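Local coordinates for protein nitroreductase (Desulfitobacterium hafniense, PDB 3PXV) that binds flavin mononucleotide and, as a member of the nitroreductase family, probably acts as an FMN-dependent oxidoreductase, at residues R13-F19 against I129-M133; A47-V53 against L154-Y160; E63-L67 against G87-Y91; F90-M96 against V166-H170. All blocks are in the same frame, centred on the assembly; numbering follows the deposited sequence.

Contact 1. Residues R13-F19 against I129-M133; sequences RYSCRDF and IANIM. With FMN (flavin mononucleotide), chain F.
The loop R13-F19, extended except at R17 (psi 35°), leaves helix 5-12 at R13 and runs over strand 130-133, with the CA atoms of S15 and I132 4.7 Å apart. One direct backbone hydrogen bond joins them, C16 N to N131 O at 3.0 Å and nearly linear; water does much of the rest. One water donates to Y14 O (2.8 Å) and accepts from N131 N (3.1 Å), while another accepts from M133 N (3.2 Å) and donates to S15 OG (2.7 Å). Beneath the loop, A130 CB lies 4.0 Å from both C16 CB and F19 CE2, and I132 CG2 sits at the F19 ring edge, 4.3 Å from CZ. N131 (chi1 p) gives its ND2 to T125 and, at 3.2 Å, to I129 O. Three residues of the loop turn their polar groups to FMN. R13 NH1 and NH2 hold phosphate oxygens O2P (2.7 Å) and O3P (3.0 Å); S15 N binds O1P (2.8 Å) and S15 OG binds O2P (2.6 Å). R17, with chi1 m and then extended, reaches the flavin with NE to O2 (2.7 Å) and NH2 to N1 (3.1 Å). Positive charge thus meets both the phosphate and the N1-C2=O2 edge, where in flavoenzymes it favours the anionic reduced flavin.

Contact 2. Residues A47-V53 against L154-Y160; sequences AWRVIVV and LGFPEGY
I51, on strand 50-53, the outermost of this chain's own sheet in the FMN-dependent nitroreductase-like fold, is the apolar centre where this strand meets the loop between helix 147-154 and strand 161-169. Its chi1 is m and chi2 t, placing I51 CD1 at the edge of the F156 ring, 3.6 Å from F156 CD1, and I51 CG2 3.4 Å from L154 O. V53 CG2 packs on L154 CD2 at 3.5 Å. The backbones stay apart: CA-CA is 7.2 Å for I51-L154, 7.8 Å for R49-F156 and 8.2 Å for W48-Y160. G155, with positive phi (86°), is the C-prime residue of a Schellman motif ending the helix, and a type II beta turn from P157 to Y160 is closed by Y160 N to P157 O at 3.1 Å. The strand's backbone pairs in parallel with a strand of the second subunit, extending the sheet across the dimer. Outward, P157 CG lies over one face of the R49 guanidinium, 3.6 Å from NE. R49 NH1 donates to W48 O at 2.7 Å and, weakly, to Y160 OH at 3.1 Å.

Contact 3. Residues E63-L67 against G87-Y91; sequences EAEGL and GRLFY. With FMN (flavin mononucleotide), chain F.
A single carboxylate oxygen satisfies two consecutive backbone amides: E63 OE2 accepts from L89 N at 2.9 Å (150°) and from F90 N at 2.8 Å (174°). E63 lies in helix 56-72, where its own carbonyl O takes L67 N at 2.9 Å; its side chain, extended at chi1 and chi2 (both t), carries the carboxylate from the helix to the loop. The CA atoms of E63 and L89 are 6.2 Å apart, the nearest such pair. In the nitroreductase fold this loop leads from helix 77-84 into strand 95-101, so the glutamate ties it to a different helix, 56-72, at the point where the chain approaches the flavin. L89 points its CB at the helix; its CD2 lies 4.0 Å from G66 CA, a position where a CB on G66 would clash, and its CD1 lies 4.0 Å from L67 CD2. L67 CD1 meets G87 O at 3.6 Å, and the positive phi of G87 (75°) by itself favours glycine there. Y91, whose phi is also positive (47°), points away from the helix, and its OH donates to FMN O2 at 2.5 Å. Its backbone bonds to F19, and R17, whose NE also donates to FMN O2, packs against its side chain.

Contact 4. Residues F90-M96 against V166-H170; sequences FYGAPCM and VLLGH. With FMN (flavin mononucleotide), chain F.
L167 is the main bump of this contact, filling a hollow formed by F90, Y91, A93 and M96. With chi1 m and chi2 t, it sets CD2 3.6 Å from M96 CB and 3.9 Å from F90 CD1, CD1 4.3 Å from Y91 CD2, and CB 3.9 Å from A93 CB. The hollow is curved by a type I' turn from F90 to A93, closed by A93 N to F90 O at 2.9 Å, with Y91 and G92 both at positive phi. Beyond it, strands 95-101 and 161-169, central in the nitroreductase sheet, run antiparallel: M96 and L167 form a non-hydrogen-bonded pair with CA atoms only 4.2 Å apart, and L168 N donates to C95 O at 3.0 Å. On the other face, C95 SG rests 3.7 Å from L168 CB. P94 CD lies 3.4 Å from L168 O and 4.3 Å from G169 CA, where a CB on G169 would be tight. Apolar packing around L167 thus holds the turn that carries Y91, whose OH donates to FMN O2 at 2.5 Å.

In the fold
Contacts 1 and 4 are buried and adjoin through neighbouring strands 130-133 and 161-169, linked by probable hydrogen bonds from L167 N to I132 O and G169 N to A130 O. Contact 3 shares F90 and Y91 with contact 4 but is partly buried. All three reach the same FMN: contact 1 with charged and polar groups along phosphate and flavin, contacts 3 and 4 through Y91. Contact 2, about 22 Å from contact 1 between centres, lies across the chain's centre and joins contact 4 through a probable hydrogen bond from V53 N to M96 O. Partly buried, its strand pairs with the second subunit, which contact 1 also touches; it relies on apolar packing with one weak polar link, whereas contact 3 rests on an amide-to-carboxylate pairing.

Contact 1. Residues R13-F19 against I129-M133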
# COMPACT_ATOMS: atom_id res chain seq x y z
N ARG B 13 4.22 -13.66 4.77
CA ARG B 13 2.87 -13.31 4.40
C ARG B 13 2.61 -13.89 3.04
O ARG B 13 3.39 -13.71 2.14
CB ARG B 13 2.68 -11.82 4.34
CG ARG B 13 1.26 -11.38 3.87
CD ARG B 13 1.29 -10.17 2.90
NE ARG B 13 2.21 -10.50 1.82
CZ ARG B 13 1.95 -11.30 0.79
NH1 ARG B 13 0.75 -11.82 0.59
NH2 ARG B 13 2.89 -11.52 -0.10
N TYR B 14 1.49 -14.58 2.90
CA TYR B 14 1.15 -15.25 1.65
C TYR B 14 -0.36 -15.07 1.42
O TYR B 14 -1.10 -14.74 2.37
CB TYR B 14 1.50 -16.76 1.76
CG TYR B 14 0.57 -17.55 2.69
CD1 TYR B 14 0.80 -17.61 4.05
CD2 TYR B 14 -0.53 -18.25 2.18
CE1 TYR B 14 -0.06 -18.32 4.91
CE2 TYR B 14 -1.39 -18.97 3.02
CZ TYR B 14 -1.15 -19.00 4.39
OH TYR B 14 -1.98 -19.71 5.23
N SER B 15 -0.81 -15.30 0.19
CA SER B 15 -2.22 -15.20 -0.13
C SER B 15 -2.94 -16.52 0.15
O SER B 15 -2.72 -17.51 -0.53
CB SER B 15 -2.41 -14.82 -1.59
OG SER B 15 -2.09 -13.46 -1.79
N CYS B 16 -3.79 -16.54 1.15
CA CYS B 16 -4.52 -17.76 1.48
C CYS B 16 -5.78 -17.90 0.61
O CYS B 16 -6.55 -16.94 0.47
CB CYS B 16 -4.92 -17.76 2.96
SG CYS B 16 -5.92 -19.14 3.49
N ARG B 17 -5.98 -19.08 0.03
CA ARG B 17 -7.17 -19.31 -0.78
C ARG B 17 -8.00 -20.54 -0.35
O ARG B 17 -8.62 -21.22 -1.16
CB ARG B 17 -6.77 -19.42 -2.25
CG ARG B 17 -6.29 -18.12 -2.81
CD ARG B 17 -6.12 -18.18 -4.31
NE ARG B 17 -5.63 -16.89 -4.78
CZ ARG B 17 -4.35 -16.60 -4.98
NH1 ARG B 17 -3.40 -17.52 -4.80
NH2 ARG B 17 -4.02 -15.38 -5.39
N ASP B 18 -8.05 -20.79 0.95
CA ASP B 18 -8.78 -21.91 1.48
C ASP B 18 -8.83 -21.70 2.99
O ASP B 18 -7.87 -22.01 3.71
CB ASP B 18 -8.05 -23.21 1.12
CG ASP B 18 -8.75 -24.44 1.62
OD1 ASP B 18 -9.91 -24.34 2.03
OD2 ASP B 18 -8.13 -25.52 1.58
N PHE B 19 -9.94 -21.14 3.45
CA PHE B 19 -10.14 -20.82 4.86
C PHE B 19 -11.08 -21.77 5.58
O PHE B 19 -12.02 -22.29 5.00
CB PHE B 19 -10.75 -19.42 4.98
CG PHE B 19 -9.86 -18.29 4.49
CD1 PHE B 19 -9.89 -17.88 3.18
CD2 PHE B 19 -9.05 -17.60 5.38
CE1 PHE B 19 -9.10 -16.81 2.75
CE2 PHE B 19 -8.26 -16.54 4.95
CZ PHE B 19 -8.29 -16.15 3.65
N ILE B 129 -3.29 -14.77 11.79
CA ILE B 129 -4.52 -14.74 11.00
C ILE B 129 -4.20 -14.74 9.49
O ILE B 129 -3.59 -13.81 8.97
CB ILE B 129 -5.38 -13.50 11.32
CG1 ILE B 129 -5.77 -13.47 12.80
CG2 ILE B 129 -6.62 -13.46 10.44
CD1 ILE B 129 -6.42 -14.76 13.31
N ALA B 130 -4.65 -15.79 8.80
CA ALA B 130 -4.46 -15.92 7.38
C ALA B 130 -5.28 -14.85 6.67
O ALA B 130 -6.34 -14.44 7.14
CB ALA B 130 -4.88 -17.32 6.91
N ASN B 131 -4.79 -14.41 5.52
CA ASN B 131 -5.44 -13.34 4.78
C ASN B 131 -5.14 -13.36 3.28
O ASN B 131 -4.25 -14.07 2.81
CB ASN B 131 -4.97 -12.00 5.35
CG ASN B 131 -3.46 -11.83 5.27
OD1 ASN B 131 -2.95 -11.35 4.26
ND2 ASN B 131 -2.74 -12.29 6.32
N ILE B 132 -5.89 -12.55 2.55
CA ILE B 132 -5.67 -12.34 1.14
C ILE B 132 -6.35 -11.05 0.69
O ILE B 132 -7.50 -10.80 1.09
CB ILE B 132 -6.20 -13.51 0.27
CG1 ILE B 132 -5.73 -13.34 -1.17
CG2 ILE B 132 -7.76 -13.59 0.28
CD1 ILE B 132 -6.17 -14.46 -2.11
N MSE B 133 -5.64 -10.24 -0.12
CA MSE B 133 -6.22 -9.05 -0.75
C MSE B 133 -7.20 -9.54 -1.82
O MSE B 133 -6.89 -10.44 -2.60
CB MSE B 133 -5.15 -8.16 -1.40
CG MSE B 133 -4.79 -6.86 -0.64
SE MSE B 133 -3.80 -7.15 0.94
CE MSE B 133 -2.09 -6.71 0.26
N1 FMN F . -5.99 -13.05 -5.30
C2 FMN F . -7.21 -13.67 -5.51
O2 FMN F . -7.33 -14.89 -5.46
N3 FMN F . -8.30 -12.90 -5.80
C4 FMN F . -8.23 -11.53 -5.88
O4 FMN F . -9.25 -10.92 -6.14
C4A FMN F . -7.00 -10.91 -5.66
N5 FMN F . -6.87 -9.55 -5.72
C5A FMN F . -5.74 -8.94 -5.25
C6 FMN F . -5.73 -7.55 -5.08
C7 FMN F . -4.60 -6.90 -4.60
C7M FMN F . -4.64 -5.43 -4.43
C8 FMN F . -3.46 -7.65 -4.31
C8M FMN F . -2.22 -7.01 -3.79
C9 FMN F . -3.47 -9.04 -4.47
C9A FMN F . -4.62 -9.70 -4.95
N10 FMN F . -4.66 -11.07 -5.14
C10 FMN F . -5.88 -11.68 -5.37
C1' FMN F . -3.58 -11.90 -4.52
C2' FMN F . -2.40 -11.99 -5.48
O2' FMN F . -2.71 -12.95 -6.47
C3' FMN F . -1.14 -12.37 -4.69
O3' FMN F . -0.83 -11.37 -3.74
C4' FMN F . 0.04 -12.52 -5.63
O4' FMN F . -0.27 -13.59 -6.48
C5' FMN F . 1.35 -12.79 -4.90
O5' FMN F . 1.23 -13.95 -4.09
P FMN F . 1.36 -13.86 -2.49
O1P FMN F . 1.00 -15.21 -1.96
O2P FMN F . 0.42 -12.82 -1.88
O3P FMN F . 2.80 -13.55 -2.25
O HOH W 1 -1.74 -11.96 2.07
O HOH W 2 -2.17 -15.91 4.64
O HOH W 3 -2.61 -11.15 -0.41

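Contact 2. Residues A47-V53 against L154-Y160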
# COMPACT_ATOMS: atom_id res chain seq x y z
N ALA B 47 -8.68 9.15 3.12
CA ALA B 47 -9.87 9.07 2.28
C ALA B 47 -10.31 7.61 2.14
O ALA B 47 -10.51 7.10 1.04
CB ALA B 47 -9.59 9.70 0.91
N TRP B 48 -10.45 6.95 3.28
CA TRP B 48 -10.86 5.58 3.37
C TRP B 48 -11.66 5.31 4.62
O TRP B 48 -11.88 6.24 5.40
CB TRP B 48 -9.64 4.67 3.34
CG TRP B 48 -8.35 5.12 3.99
CD1 TRP B 48 -7.21 5.37 3.33
CD2 TRP B 48 -8.04 5.26 5.39
NE1 TRP B 48 -6.20 5.69 4.21
CE2 TRP B 48 -6.68 5.61 5.48
CE3 TRP B 48 -8.76 5.10 6.56
CZ2 TRP B 48 -6.05 5.84 6.71
CZ3 TRP B 48 -8.13 5.33 7.78
CH2 TRP B 48 -6.79 5.69 7.84
N ARG B 49 -12.16 4.09 4.77
CA ARG B 49 -12.81 3.64 6.01
C ARG B 49 -12.43 2.17 6.19
O ARG B 49 -12.09 1.50 5.22
CB ARG B 49 -14.34 3.72 5.97
CG ARG B 49 -14.94 5.10 5.85
CD ARG B 49 -14.71 5.97 7.08
NE ARG B 49 -15.38 7.26 6.90
CZ ARG B 49 -14.94 8.28 6.14
NH1 ARG B 49 -13.80 8.18 5.47
NH2 ARG B 49 -15.65 9.39 6.05
N VAL B 50 -12.51 1.68 7.43
CA VAL B 50 -12.16 0.30 7.74
C VAL B 50 -13.43 -0.39 8.25
O VAL B 50 -13.82 -0.21 9.41
CB VAL B 50 -11.01 0.25 8.77
CG1 VAL B 50 -10.70 -1.17 9.24
CG2 VAL B 50 -9.78 0.91 8.18
N ILE B 51 -14.08 -1.15 7.36
CA ILE B 51 -15.32 -1.82 7.67
C ILE B 51 -15.04 -3.31 7.89
O ILE B 51 -14.75 -4.03 6.94
CB ILE B 51 -16.35 -1.61 6.52
CG1 ILE B 51 -16.57 -0.12 6.28
CG2 ILE B 51 -17.69 -2.29 6.84
CD1 ILE B 51 -17.41 0.16 5.10
N VAL B 52 -15.13 -3.76 9.14
CA VAL B 52 -14.87 -5.17 9.49
C VAL B 52 -16.18 -5.92 9.34
O VAL B 52 -17.07 -5.78 10.16
CB VAL B 52 -14.36 -5.35 10.97
CG1 VAL B 52 -14.25 -6.82 11.31
CG2 VAL B 52 -13.01 -4.67 11.18
N VAL B 53 -16.27 -6.72 8.28
CA VAL B 53 -17.49 -7.43 7.97
C VAL B 53 -17.44 -8.86 8.48
O VAL B 53 -16.52 -9.58 8.16
CB VAL B 53 -17.75 -7.43 6.44
CG1 VAL B 53 -19.10 -8.07 6.14
CG2 VAL B 53 -17.72 -6.03 5.90
N LEU B 154 -23.16 -2.05 4.01
CA LEU B 154 -21.78 -2.02 4.53
C LEU B 154 -21.52 -0.77 5.35
O LEU B 154 -20.66 -0.76 6.20
CB LEU B 154 -20.77 -2.10 3.39
CG LEU B 154 -20.67 -3.49 2.77
CD1 LEU B 154 -20.05 -3.44 1.38
CD2 LEU B 154 -19.89 -4.41 3.70
N GLY B 155 -22.30 0.28 5.09
CA GLY B 155 -22.17 1.55 5.77
C GLY B 155 -21.15 2.47 5.13
O GLY B 155 -20.55 3.29 5.81
N PHE B 156 -20.94 2.36 3.83
CA PHE B 156 -20.02 3.24 3.11
C PHE B 156 -20.44 4.70 3.30
O PHE B 156 -21.63 4.99 3.36
CB PHE B 156 -20.14 2.98 1.60
CG PHE B 156 -19.31 1.84 1.08
CD1 PHE B 156 -18.87 0.81 1.91
CD2 PHE B 156 -19.07 1.76 -0.28
CE1 PHE B 156 -18.13 -0.24 1.39
CE2 PHE B 156 -18.35 0.71 -0.81
CZ PHE B 156 -17.89 -0.30 0.02
N PRO B 157 -19.47 5.63 3.36
CA PRO B 157 -19.89 7.04 3.34
C PRO B 157 -20.41 7.39 1.95
O PRO B 157 -19.97 6.80 0.95
CB PRO B 157 -18.59 7.81 3.62
CG PRO B 157 -17.60 6.80 4.10
CD PRO B 157 -18.04 5.46 3.64
N GLU B 158 -21.32 8.36 1.88
CA GLU B 158 -21.91 8.78 0.61
C GLU B 158 -20.82 9.17 -0.38
O GLU B 158 -19.91 9.91 -0.04
CB GLU B 158 -22.85 9.97 0.79
CG GLU B 158 -23.86 10.14 -0.37
CD GLU B 158 -24.69 11.42 -0.27
OE1 GLU B 158 -24.10 12.49 0.08
OE2 GLU B 158 -25.91 11.37 -0.57
N GLY B 159 -20.92 8.67 -1.61
CA GLY B 159 -19.92 9.00 -2.62
C GLY B 159 -18.73 8.06 -2.71
O GLY B 159 -18.08 8.02 -3.74
N TYR B 160 -18.47 7.30 -1.66
CA TYR B 160 -17.36 6.35 -1.63
C TYR B 160 -17.65 5.15 -2.48
O TYR B 160 -18.78 4.68 -2.53
CB TYR B 160 -17.06 5.90 -0.20
CG TYR B 160 -16.15 6.81 0.55
CD1 TYR B 160 -16.36 8.18 0.58
CD2 TYR B 160 -15.08 6.29 1.28
CE1 TYR B 160 -15.49 9.03 1.27
CE2 TYR B 160 -14.20 7.14 1.98
CZ TYR B 160 -14.42 8.49 1.96
OH TYR B 160 -13.59 9.31 2.64

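Contact 3. Residues E63-L67 against G87-Y91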
# COMPACT_ATOMS: atom_id res chain seq x y z
N GLU B 63 -20.79 -12.25 -2.88
CA GLU B 63 -20.03 -13.27 -3.61
C GLU B 63 -20.82 -13.76 -4.81
O GLU B 63 -20.30 -13.84 -5.92
CB GLU B 63 -19.65 -14.44 -2.68
CG GLU B 63 -18.74 -15.48 -3.37
CD GLU B 63 -18.26 -16.58 -2.43
OE1 GLU B 63 -19.09 -17.14 -1.69
OE2 GLU B 63 -17.06 -16.90 -2.44
N ALA B 64 -22.09 -14.11 -4.57
CA ALA B 64 -22.97 -14.62 -5.62
C ALA B 64 -23.22 -13.55 -6.68
O ALA B 64 -23.30 -13.86 -7.87
CB ALA B 64 -24.27 -15.13 -5.03
N GLU B 65 -23.34 -12.29 -6.28
CA GLU B 65 -23.49 -11.19 -7.23
C GLU B 65 -22.20 -11.03 -8.06
O GLU B 65 -22.24 -10.90 -9.30
CB GLU B 65 -23.83 -9.88 -6.53
CG GLU B 65 -23.97 -8.68 -7.47
CD GLU B 65 -25.08 -8.82 -8.51
OE1 GLU B 65 -26.09 -9.57 -8.26
OE2 GLU B 65 -24.95 -8.14 -9.57
N GLY B 66 -21.06 -11.07 -7.37
CA GLY B 66 -19.76 -10.96 -8.05
C GLY B 66 -19.65 -12.02 -9.14
O GLY B 66 -19.42 -11.69 -10.31
N LEU B 67 -19.84 -13.29 -8.77
CA LEU B 67 -19.78 -14.39 -9.73
C LEU B 67 -20.73 -14.20 -10.91
O LEU B 67 -20.37 -14.51 -12.03
CB LEU B 67 -20.09 -15.74 -9.08
CG LEU B 67 -19.02 -16.26 -8.14
CD1 LEU B 67 -19.50 -17.53 -7.46
CD2 LEU B 67 -17.71 -16.51 -8.92
N GLY B 87 -14.65 -22.34 -7.46
CA GLY B 87 -15.93 -21.63 -7.59
C GLY B 87 -16.24 -20.65 -6.47
O GLY B 87 -17.40 -20.25 -6.28
N ARG B 88 -15.21 -20.27 -5.72
CA ARG B 88 -15.38 -19.35 -4.62
C ARG B 88 -14.55 -18.15 -4.92
O ARG B 88 -13.47 -18.23 -5.51
CB ARG B 88 -14.98 -19.98 -3.29
CG ARG B 88 -15.95 -21.10 -2.77
CD ARG B 88 -15.37 -21.80 -1.52
NE ARG B 88 -14.00 -22.30 -1.76
CZ ARG B 88 -13.17 -22.78 -0.83
NH1 ARG B 88 -13.53 -22.84 0.46
NH2 ARG B 88 -11.95 -23.19 -1.18
N LEU B 89 -15.10 -17.01 -4.52
CA LEU B 89 -14.47 -15.73 -4.72
C LEU B 89 -13.82 -15.37 -3.36
O LEU B 89 -12.73 -14.84 -3.32
CB LEU B 89 -15.57 -14.76 -5.17
CG LEU B 89 -15.41 -13.72 -6.26
CD1 LEU B 89 -14.76 -14.26 -7.51
CD2 LEU B 89 -16.80 -13.13 -6.58
N PHE B 90 -14.47 -15.74 -2.25
CA PHE B 90 -13.94 -15.47 -0.92
C PHE B 90 -13.31 -16.67 -0.22
O PHE B 90 -12.94 -16.58 0.95
CB PHE B 90 -15.00 -14.82 -0.04
CG PHE B 90 -15.58 -13.55 -0.60
CD1 PHE B 90 -14.82 -12.71 -1.42
CD2 PHE B 90 -16.85 -13.16 -0.26
CE1 PHE B 90 -15.36 -11.53 -1.93
CE2 PHE B 90 -17.40 -11.99 -0.75
CZ PHE B 90 -16.66 -11.17 -1.59
N TYR B 91 -13.13 -17.76 -0.96
CA TYR B 91 -12.49 -18.97 -0.48
C TYR B 91 -12.95 -19.47 0.91
O TYR B 91 -12.17 -20.03 1.68
CB TYR B 91 -10.97 -18.77 -0.51
CG TYR B 91 -10.47 -18.23 -1.84
CD1 TYR B 91 -10.40 -19.05 -2.98
CD2 TYR B 91 -10.04 -16.90 -1.96
CE1 TYR B 91 -9.93 -18.54 -4.20
CE2 TYR B 91 -9.59 -16.39 -3.19
CZ TYR B 91 -9.53 -17.22 -4.29
OH TYR B 91 -9.07 -16.69 -5.47
N1 FMN F . -5.99 -13.05 -5.30
C2 FMN F . -7.21 -13.67 -5.51
O2 FMN F . -7.33 -14.89 -5.46
N3 FMN F . -8.30 -12.90 -5.80
C4 FMN F . -8.23 -11.53 -5.88
O4 FMN F . -9.25 -10.92 -6.14
C4A FMN F . -7.00 -10.91 -5.66
N5 FMN F . -6.87 -9.55 -5.72
C5A FMN F . -5.74 -8.94 -5.25
C6 FMN F . -5.73 -7.55 -5.08
C7 FMN F . -4.60 -6.90 -4.60
C7M FMN F . -4.64 -5.43 -4.43
C8 FMN F . -3.46 -7.65 -4.31
C8M FMN F . -2.22 -7.01 -3.79
C9 FMN F . -3.47 -9.04 -4.47
C9A FMN F . -4.62 -9.70 -4.95
N10 FMN F . -4.66 -11.07 -5.14
C10 FMN F . -5.88 -11.68 -5.37
C1' FMN F . -3.58 -11.90 -4.52
C2' FMN F . -2.40 -11.99 -5.48
O2' FMN F . -2.71 -12.95 -6.47
C3' FMN F . -1.14 -12.37 -4.69
O3' FMN F . -0.83 -11.37 -3.74
C4' FMN F . 0.04 -12.52 -5.63
O4' FMN F . -0.27 -13.59 -6.48
C5' FMN F . 1.35 -12.79 -4.90
O5' FMN F . 1.23 -13.95 -4.09
P FMN F . 1.36 -13.86 -2.49
O1P FMN F . 1.00 -15.21 -1.96
O2P FMN F . 0.42 -12.82 -1.88
O3P FMN F . 2.80 -13.55 -2.25

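Contact 4. Residues F90-M96 against V166-H170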
# COMPACT_ATOMS: atom_id res chain seq x y z
N PHE B 90 -14.47 -15.74 -2.25
CA PHE B 90 -13.94 -15.47 -0.92
C PHE B 90 -13.31 -16.67 -0.22
O PHE B 90 -12.94 -16.58 0.95
CB PHE B 90 -15.00 -14.82 -0.04
CG PHE B 90 -15.58 -13.55 -0.60
CD1 PHE B 90 -14.82 -12.71 -1.42
CD2 PHE B 90 -16.85 -13.16 -0.26
CE1 PHE B 90 -15.36 -11.53 -1.93
CE2 PHE B 90 -17.40 -11.99 -0.75
CZ PHE B 90 -16.66 -11.17 -1.59
N TYR B 91 -13.13 -17.76 -0.96
CA TYR B 91 -12.49 -18.97 -0.48
C TYR B 91 -12.95 -19.47 0.91
O TYR B 91 -12.17 -20.03 1.68
CB TYR B 91 -10.97 -18.77 -0.51
CG TYR B 91 -10.47 -18.23 -1.84
CD1 TYR B 91 -10.40 -19.05 -2.98
CD2 TYR B 91 -10.04 -16.90 -1.96
CE1 TYR B 91 -9.93 -18.54 -4.20
CE2 TYR B 91 -9.59 -16.39 -3.19
CZ TYR B 91 -9.53 -17.22 -4.29
OH TYR B 91 -9.07 -16.69 -5.47
N GLY B 92 -14.23 -19.29 1.20
CA GLY B 92 -14.82 -19.74 2.47
C GLY B 92 -14.45 -18.90 3.68
O GLY B 92 -14.62 -19.35 4.81
N ALA B 93 -13.92 -17.69 3.44
CA ALA B 93 -13.51 -16.80 4.52
C ALA B 93 -14.74 -16.37 5.27
O ALA B 93 -15.73 -16.02 4.65
CB ALA B 93 -12.79 -15.57 3.98
N PRO B 94 -14.66 -16.38 6.61
CA PRO B 94 -15.80 -16.02 7.43
C PRO B 94 -15.90 -14.52 7.74
O PRO B 94 -16.86 -14.11 8.38
CB PRO B 94 -15.55 -16.82 8.71
CG PRO B 94 -14.04 -16.80 8.82
CD PRO B 94 -13.54 -16.88 7.42
N CYS B 95 -14.92 -13.73 7.32
CA CYS B 95 -14.97 -12.28 7.51
C CYS B 95 -13.97 -11.59 6.63
O CYS B 95 -13.06 -12.20 6.10
CB CYS B 95 -14.69 -11.88 8.96
SG CYS B 95 -12.99 -12.07 9.41
N MSE B 96 -14.14 -10.28 6.48
CA MSE B 96 -13.25 -9.50 5.64
C MSE B 96 -13.32 -8.06 6.05
O MSE B 96 -14.26 -7.62 6.68
CB MSE B 96 -13.63 -9.62 4.14
CG MSE B 96 -15.00 -9.04 3.77
SE MSE B 96 -15.35 -9.20 1.88
CE MSE B 96 -17.18 -8.54 1.88
N VAL B 166 -9.63 -7.14 2.28
CA VAL B 166 -8.70 -8.16 2.75
C VAL B 166 -9.52 -9.20 3.46
O VAL B 166 -10.17 -8.88 4.42
CB VAL B 166 -7.68 -7.63 3.75
CG1 VAL B 166 -6.71 -8.77 4.10
CG2 VAL B 166 -6.93 -6.42 3.18
N LEU B 167 -9.46 -10.45 2.99
CA LEU B 167 -10.22 -11.53 3.61
C LEU B 167 -9.39 -12.05 4.79
O LEU B 167 -8.16 -12.06 4.71
CB LEU B 167 -10.52 -12.65 2.62
CG LEU B 167 -11.07 -12.23 1.25
CD1 LEU B 167 -11.14 -13.45 0.35
CD2 LEU B 167 -12.45 -11.55 1.40
N LEU B 168 -10.07 -12.49 5.85
CA LEU B 168 -9.41 -12.93 7.05
C LEU B 168 -9.99 -14.21 7.62
O LEU B 168 -11.20 -14.43 7.58
CB LEU B 168 -9.50 -11.85 8.12
CG LEU B 168 -9.01 -10.42 7.81
CD1 LEU B 168 -9.34 -9.51 8.96
CD2 LEU B 168 -7.52 -10.35 7.47
N GLY B 169 -9.12 -15.06 8.16
CA GLY B 169 -9.55 -16.29 8.82
C GLY B 169 -8.36 -17.15 9.18
O GLY B 169 -7.26 -16.65 9.32
N HIS B 170 -8.61 -18.43 9.39
CA HIS B 170 -7.56 -19.41 9.65
C HIS B 170 -7.40 -20.27 8.40
O HIS B 170 -8.39 -20.67 7.80
CB HIS B 170 -7.90 -20.27 10.86
CG HIS B 170 -7.83 -19.53 12.14
ND1 HIS B 170 -6.63 -19.25 12.77
CD2 HIS B 170 -8.80 -18.98 12.91
CE1 HIS B 170 -6.87 -18.56 13.87
NE2 HIS B 170 -8.18 -18.38 13.98
N1 FMN F . -5.99 -13.05 -5.30
C2 FMN F . -7.21 -13.67 -5.51
O2 FMN F . -7.33 -14.89 -5.46
N3 FMN F . -8.30 -12.90 -5.80
C4 FMN F . -8.23 -11.53 -5.88
O4 FMN F . -9.25 -10.92 -6.14
C4A FMN F . -7.00 -10.91 -5.66
N5 FMN F . -6.87 -9.55 -5.72
C5A FMN F . -5.74 -8.94 -5.25
C6 FMN F . -5.73 -7.55 -5.08
C7 FMN F . -4.60 -6.90 -4.60
C7M FMN F . -4.64 -5.43 -4.43
C8 FMN F . -3.46 -7.65 -4.31
C8M FMN F . -2.22 -7.01 -3.79
C9 FMN F . -3.47 -9.04 -4.47
C9A FMN F . -4.62 -9.70 -4.95
N10 FMN F . -4.66 -11.07 -5.14
C10 FMN F . -5.88 -11.68 -5.37
C1' FMN F . -3.58 -11.90 -4.52
C2' FMN F . -2.40 -11.99 -5.48
O2' FMN F . -2.71 -12.95 -6.47
C3' FMN F . -1.14 -12.37 -4.69
O3' FMN F . -0.83 -11.37 -3.74
C4' FMN F . 0.04 -12.52 -5.63
O4' FMN F . -0.27 -13.59 -6.48
C5' FMN F . 1.35 -12.79 -4.90
O5' FMN F . 1.23 -13.95 -4.09
P FMN F . 1.36 -13.86 -2.49
O1P FMN F . 1.00 -15.21 -1.96
O2P FMN F . 0.42 -12.82 -1.88
O3P FMN F . 2.80 -13.55 -2.25